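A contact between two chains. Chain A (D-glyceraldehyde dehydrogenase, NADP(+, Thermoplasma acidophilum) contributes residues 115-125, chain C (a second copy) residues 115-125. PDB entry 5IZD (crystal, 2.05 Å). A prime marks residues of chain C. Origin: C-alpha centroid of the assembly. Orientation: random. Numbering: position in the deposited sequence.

Chain A 115-125: ARKLNGEVVEG
Chain C 115-125: ARKLNGEVVEG

Residues 120-124 of each chain form a strand, and the two copies pair antiparallel about Glu121 and Glu121′, whose CA atoms lie 4.0 Å apart; their N-to-C directions make an angle of 143°. Gly120 faces Val122′, and Val122 faces Gly120′, with CA-CA distances of 4.7 Å. Four hydrogen bonds fix this register: Gly120 N to Val122′ O and Gly120′ N to Val122 O, each 2.9 Å, and Val122 N to Gly120′ O and Val122′ N to Gly120 O, each 3.2 Å.

Val122 and Val122′ cover the most surface. Extended (phi/psi -120/123 and -126/119), as branched valine favours, with chi1 t, they pack as apolar copies: Val122 CG2 lies 3.5 Å from Val122′ CG2. Gly120 has no side chain on this face.

Asn119 and Asn119′ come next. Just before the strand (phi/psi near -73/150), the CA-to-CB bond of each points toward the partner, with chi1 p, near 58°, and chi2 near -90°. The amide suits its place by donating to adjacent backbone, Asn119 ND2 to Gly120 O at 2.9 Å, as in the copy. Asn119 CG lies 3.1 Å from Glu121′ OE1, without a hydrogen bond. Glu121 and Glu121′, chi1 m and chi2 t, occupy the face opposite Val122 and Val122′; each OE2 is hydrogen-bonded elsewhere in the structure. Between the two stretches, 612 Å² is buried, both sides summed.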

# COMPACT_ATOMS: atom_id res chain seq x y z
N ALA A 115 7.97 -7.72 -11.12
CA ALA A 115 9.22 -8.18 -10.55
C ALA A 115 9.81 -7.18 -9.51
O ALA A 115 9.85 -5.98 -9.72
CB ALA A 115 10.23 -8.48 -11.65
N ARG A 116 10.24 -7.73 -8.38
CA ARG A 116 10.80 -6.99 -7.25
C ARG A 116 10.00 -5.76 -6.78
O ARG A 116 10.54 -4.78 -6.35
CB ARG A 116 12.29 -6.68 -7.45
CG ARG A 116 12.64 -5.80 -8.62
CD ARG A 116 14.13 -5.69 -8.83
NE ARG A 116 14.41 -5.18 -10.15
CZ ARG A 116 15.49 -4.53 -10.53
NH1 ARG A 116 16.48 -4.26 -9.69
NH2 ARG A 116 15.58 -4.15 -11.78
N LYS A 117 8.69 -5.86 -6.89
CA LYS A 117 7.78 -4.81 -6.51
C LYS A 117 6.65 -5.26 -5.57
O LYS A 117 5.90 -4.45 -5.13
CB LYS A 117 7.17 -4.16 -7.73
CG LYS A 117 8.12 -3.32 -8.55
CD LYS A 117 7.43 -2.83 -9.80
CE LYS A 117 8.37 -2.48 -10.93
NZ LYS A 117 9.16 -3.63 -11.38
N LEU A 118 6.52 -6.54 -5.29
CA LEU A 118 5.47 -7.05 -4.41
C LEU A 118 6.08 -7.24 -3.03
O LEU A 118 6.41 -8.32 -2.61
CB LEU A 118 4.88 -8.34 -4.95
CG LEU A 118 4.09 -8.16 -6.25
CD1 LEU A 118 3.77 -9.50 -6.86
CD2 LEU A 118 2.84 -7.35 -6.05
N ASN A 119 6.21 -6.13 -2.33
CA ASN A 119 6.91 -6.09 -1.07
C ASN A 119 6.15 -6.74 0.08
O ASN A 119 4.95 -6.69 0.14
CB ASN A 119 7.19 -4.60 -0.71
CG ASN A 119 5.90 -3.71 -0.60
OD1 ASN A 119 5.45 -3.07 -1.60
ND2 ASN A 119 5.35 -3.59 0.65
N GLY A 120 6.91 -7.29 1.03
CA GLY A 120 6.41 -7.61 2.35
C GLY A 120 6.40 -6.34 3.25
O GLY A 120 6.56 -5.19 2.75
N GLU A 121 6.24 -6.55 4.56
CA GLU A 121 6.07 -5.42 5.47
C GLU A 121 6.90 -5.67 6.75
O GLU A 121 7.22 -6.84 7.09
CB GLU A 121 4.57 -5.15 5.75
CG GLU A 121 3.82 -4.90 4.46
CD GLU A 121 2.47 -4.23 4.55
OE1 GLU A 121 1.95 -3.83 5.63
OE2 GLU A 121 1.90 -4.07 3.44
N VAL A 122 7.26 -4.57 7.39
CA VAL A 122 7.90 -4.59 8.72
C VAL A 122 6.97 -3.82 9.63
O VAL A 122 6.64 -2.65 9.35
CB VAL A 122 9.25 -3.91 8.75
CG1 VAL A 122 9.88 -4.05 10.15
CG2 VAL A 122 10.20 -4.51 7.75
N VAL A 123 6.52 -4.46 10.71
CA VAL A 123 5.67 -3.78 11.67
C VAL A 123 6.28 -3.76 13.06
O VAL A 123 7.05 -4.59 13.43
CB VAL A 123 4.17 -4.21 11.63
CG1 VAL A 123 3.73 -4.41 10.18
CG2 VAL A 123 3.87 -5.47 12.39
N GLU A 124 5.93 -2.72 13.79
CA GLU A 124 6.28 -2.58 15.22
C GLU A 124 5.94 -3.85 16.01
O GLU A 124 4.86 -4.37 15.85
CB GLU A 124 5.52 -1.39 15.82
CG GLU A 124 6.35 -0.15 15.94
CD GLU A 124 5.57 0.96 16.66
OE1 GLU A 124 5.93 1.37 17.80
OE2 GLU A 124 4.57 1.42 16.05
N GLY A 125 6.85 -4.32 16.87
CA GLY A 125 6.57 -5.40 17.79
C GLY A 125 5.96 -4.86 19.06
O GLY A 125 5.58 -3.70 19.11
N ALA C 115 -1.71 4.53 14.99
CA ALA C 115 -0.82 3.71 15.79
C ALA C 115 -0.66 2.29 15.23
O ALA C 115 -1.62 1.64 14.88
CB ALA C 115 -1.33 3.62 17.21
N ARG C 116 0.60 1.86 15.15
CA ARG C 116 1.03 0.58 14.59
C ARG C 116 0.45 0.20 13.22
O ARG C 116 0.31 -0.98 12.93
CB ARG C 116 0.90 -0.57 15.61
CG ARG C 116 -0.47 -0.79 16.22
CD ARG C 116 -0.53 -1.94 17.19
NE ARG C 116 -1.70 -1.78 18.02
CZ ARG C 116 -2.24 -2.71 18.80
NH1 ARG C 116 -1.77 -3.95 18.89
NH2 ARG C 116 -3.31 -2.37 19.50
N LYS C 117 0.15 1.18 12.37
CA LYS C 117 -0.35 0.86 11.03
C LYS C 117 0.51 1.43 9.91
O LYS C 117 0.19 1.20 8.80
CB LYS C 117 -1.80 1.33 10.89
CG LYS C 117 -2.79 0.64 11.82
CD LYS C 117 -4.16 1.35 11.82
CE LYS C 117 -4.98 0.92 13.04
NZ LYS C 117 -4.48 1.50 14.32
N LEU C 118 1.56 2.18 10.21
CA LEU C 118 2.39 2.85 9.23
C LEU C 118 3.61 1.97 9.03
O LEU C 118 4.66 2.23 9.54
CB LEU C 118 2.77 4.27 9.70
CG LEU C 118 1.59 5.25 9.69
CD1 LEU C 118 2.03 6.58 10.26
CD2 LEU C 118 1.02 5.45 8.29
N ASN C 119 3.40 0.89 8.30
CA ASN C 119 4.40 -0.13 8.15
C ASN C 119 5.61 0.26 7.28
O ASN C 119 5.52 1.07 6.37
CB ASN C 119 3.75 -1.37 7.54
CG ASN C 119 3.08 -1.11 6.16
OD1 ASN C 119 1.92 -0.63 6.11
ND2 ASN C 119 3.78 -1.49 5.03
N GLY C 120 6.73 -0.37 7.57
CA GLY C 120 7.85 -0.39 6.72
C GLY C 120 7.69 -1.48 5.68
O GLY C 120 6.61 -2.07 5.55
N GLU C 121 8.76 -1.78 4.95
CA GLU C 121 8.69 -2.81 3.88
C GLU C 121 9.87 -3.77 3.92
O GLU C 121 10.91 -3.46 4.50
CB GLU C 121 8.55 -2.15 2.49
CG GLU C 121 7.36 -1.22 2.53
CD GLU C 121 6.78 -0.75 1.24
OE1 GLU C 121 7.30 -1.05 0.13
OE2 GLU C 121 5.74 -0.01 1.37
N VAL C 122 9.68 -4.94 3.30
CA VAL C 122 10.75 -5.93 3.07
C VAL C 122 10.74 -6.21 1.59
O VAL C 122 9.68 -6.60 1.06
CB VAL C 122 10.51 -7.26 3.80
CG1 VAL C 122 11.69 -8.21 3.54
CG2 VAL C 122 10.32 -7.01 5.30
N VAL C 123 11.85 -5.92 0.92
CA VAL C 123 11.96 -6.29 -0.53
C VAL C 123 13.08 -7.30 -0.76
O VAL C 123 14.02 -7.40 0.05
CB VAL C 123 12.09 -5.03 -1.46
CG1 VAL C 123 11.20 -3.92 -0.96
CG2 VAL C 123 13.49 -4.48 -1.52
N GLU C 124 12.99 -8.03 -1.88
CA GLU C 124 14.02 -8.96 -2.30
C GLU C 124 15.35 -8.26 -2.46
O GLU C 124 15.40 -7.12 -2.92
CB GLU C 124 13.72 -9.54 -3.72
CG GLU C 124 12.71 -10.64 -3.80
CD GLU C 124 12.48 -11.02 -5.24
OE1 GLU C 124 13.30 -11.76 -5.87
OE2 GLU C 124 11.45 -10.53 -5.75
N GLY C 125 16.41 -8.97 -2.14
CA GLY C 125 17.75 -8.48 -2.31
C GLY C 125 18.30 -8.87 -3.66
O GLY C 125 17.54 -9.25 -4.52